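Local coordinates for protein collagen adhesin (Enterococcus faecalis, PDB 2OKM) that probably binds collagen as a cell-wall-anchored surface adhesin, this chain being its collagen-binding N2 region, at residues S17-W22 with R105-I110. Numbering follows the deposited sequence.
Sequences SNQVRW and RYTSTI
W22 and Y106 are a hydrogen-bonded pair across two antiparallel strands, and the side chain of W22 can be followed outward to show how they meet. Its CB sits over one face of the Y106 ring, 3.7 Å from the ring centroid and 20° off the normal, which meets the criteria for a CH-pi contact. In the tyrosine, chi1 sets CG between the backbone N and the carbonyl carbon. Next along W22, CG lies beside CE1 and OH of Y106. CD1 has Y106 CE1 at 3.7 Å and, near the indole plane, S108 OG at the ring edge. NE1, the indole N-H, hydrogen-bonds Q47 OE1, while S108 OG bonds to Q43 and Y106 OH to K9; the six-membered ring forms the far end. The two rings are inclined by only 27° but slid apart, so they barely overlap; CB, rather than ring stacking, makes the close approach. V20 CG1 covers one face of the indole near its rim, and V20 CG2 meets I110 CG1 at 3.6 Å, the two side chains crossing at about a right angle.

The backbone evidence is a ladder: V20 N to S108 O is 2.9 Å, returned by S108 N to V20 O, and W22 N reaches Y106 O at 2.9 Å with a C=O...N angle of 178°. On the other sheet face, Q19 OE1 accepts a bond from a water that also bonds T109 OG1, itself hydrogen-bonded to N50. Q19 crosses T107 obliquely, NE2 nearest CG2 (3.9 Å). R21 turns to a salt bridge with D12.

With F120 and N122 of strand 119-128 touching V20 and W22, this antiparallel pairing of strands 19-26 and 101-110 faces the second sheet, as in the immunoglobulin-like beta sandwich of collagen-binding MSCRAMM domains.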
# COMPACT_ATOMS: atom_id res chain seq x y z
N SER A 17 18.63 -9.36 -0.78
CA SER A 17 18.93 -9.91 -2.09
C SER A 17 17.70 -10.66 -2.61
O SER A 17 16.99 -11.31 -1.84
CB SER A 17 20.11 -10.87 -2.00
OG SER A 17 20.34 -11.52 -3.23
N ASN A 18 17.46 -10.55 -3.91
CA ASN A 18 16.33 -11.22 -4.54
C ASN A 18 14.96 -10.86 -3.96
O ASN A 18 14.08 -11.71 -3.85
CB ASN A 18 16.54 -12.74 -4.51
CG ASN A 18 17.72 -13.18 -5.35
OD1 ASN A 18 18.08 -14.36 -5.37
ND2 ASN A 18 18.34 -12.24 -6.05
N GLN A 19 14.79 -9.60 -3.58
CA GLN A 19 13.52 -9.14 -3.05
C GLN A 19 13.19 -7.76 -3.60
O GLN A 19 14.08 -6.97 -3.89
CB GLN A 19 13.54 -9.06 -1.51
CG GLN A 19 13.18 -10.36 -0.80
CD GLN A 19 12.96 -10.17 0.69
OE1 GLN A 19 12.50 -11.08 1.38
NE2 GLN A 19 13.27 -8.98 1.19
N VAL A 20 11.90 -7.49 -3.75
CA VAL A 20 11.45 -6.19 -4.21
C VAL A 20 10.76 -5.56 -3.01
O VAL A 20 9.95 -6.21 -2.34
CB VAL A 20 10.42 -6.29 -5.36
CG1 VAL A 20 9.94 -4.90 -5.74
CG2 VAL A 20 11.05 -6.98 -6.56
N ARG A 21 11.12 -4.31 -2.70
CA ARG A 21 10.49 -3.60 -1.59
C ARG A 21 9.41 -2.71 -2.19
O ARG A 21 9.69 -1.90 -3.08
CB ARG A 21 11.51 -2.74 -0.84
CG ARG A 21 12.71 -3.48 -0.27
CD ARG A 21 13.37 -2.64 0.81
NE ARG A 21 13.63 -1.27 0.37
CZ ARG A 21 13.84 -0.24 1.19
NH1 ARG A 21 13.84 -0.43 2.50
NH2 ARG A 21 14.06 0.97 0.70
N TRP A 22 8.18 -2.86 -1.71
CA TRP A 22 7.07 -2.07 -2.21
C TRP A 22 6.55 -1.11 -1.16
O TRP A 22 6.69 -1.35 0.04
CB TRP A 22 5.93 -2.98 -2.68
CG TRP A 22 6.21 -3.73 -3.96
CD1 TRP A 22 6.50 -5.06 -4.10
CD2 TRP A 22 6.26 -3.18 -5.29
NE1 TRP A 22 6.71 -5.37 -5.42
CE2 TRP A 22 6.56 -4.23 -6.17
CE3 TRP A 22 6.05 -1.89 -5.81
CZ2 TRP A 22 6.69 -4.04 -7.56
CZ3 TRP A 22 6.17 -1.70 -7.19
CH2 TRP A 22 6.49 -2.78 -8.05
N ARG A 105 4.55 -0.89 4.01
CA ARG A 105 5.75 -1.51 3.47
C ARG A 105 5.57 -3.02 3.45
O ARG A 105 5.09 -3.61 4.41
CB ARG A 105 6.97 -1.18 4.33
CG ARG A 105 7.44 0.28 4.27
CD ARG A 105 8.65 0.48 5.18
NE ARG A 105 9.27 1.79 5.01
CZ ARG A 105 8.77 2.93 5.49
NH1 ARG A 105 7.64 2.94 6.18
NH2 ARG A 105 9.41 4.08 5.27
N TYR A 106 5.95 -3.64 2.33
CA TYR A 106 5.90 -5.09 2.22
C TYR A 106 6.87 -5.50 1.13
O TYR A 106 7.27 -4.68 0.30
CB TYR A 106 4.48 -5.59 1.91
CG TYR A 106 3.94 -5.23 0.54
CD1 TYR A 106 4.16 -6.06 -0.57
CD2 TYR A 106 3.19 -4.07 0.35
CE1 TYR A 106 3.65 -5.74 -1.82
CE2 TYR A 106 2.68 -3.73 -0.90
CZ TYR A 106 2.91 -4.57 -1.98
OH TYR A 106 2.40 -4.24 -3.21
N THR A 107 7.27 -6.76 1.14
CA THR A 107 8.21 -7.24 0.14
C THR A 107 7.66 -8.41 -0.63
O THR A 107 6.68 -9.04 -0.23
CB THR A 107 9.53 -7.70 0.77
OG1 THR A 107 9.25 -8.67 1.80
CG2 THR A 107 10.28 -6.53 1.37
N SER A 108 8.30 -8.69 -1.75
CA SER A 108 7.96 -9.83 -2.57
C SER A 108 9.28 -10.47 -2.91
O SER A 108 10.29 -9.78 -3.07
CB SER A 108 7.22 -9.40 -3.83
OG SER A 108 5.92 -8.97 -3.49
N THR A 109 9.28 -11.79 -2.99
CA THR A 109 10.49 -12.52 -3.34
C THR A 109 10.57 -12.60 -4.85
O THR A 109 9.56 -12.86 -5.52
CB THR A 109 10.45 -13.95 -2.75
OG1 THR A 109 10.43 -13.88 -1.32
CG2 THR A 109 11.67 -14.74 -3.20
N ILE A 110 11.75 -12.36 -5.39
CA ILE A 110 11.96 -12.42 -6.83
C ILE A 110 12.21 -13.87 -7.22
O ILE A 110 13.10 -14.52 -6.67
CB ILE A 110 13.17 -11.56 -7.24
CG1 ILE A 110 12.91 -10.09 -6.89
CG2 ILE A 110 13.44 -11.72 -8.73
CD1 ILE A 110 14.10 -9.17 -7.11
O HOH W 1 12.48 -13.71 0.26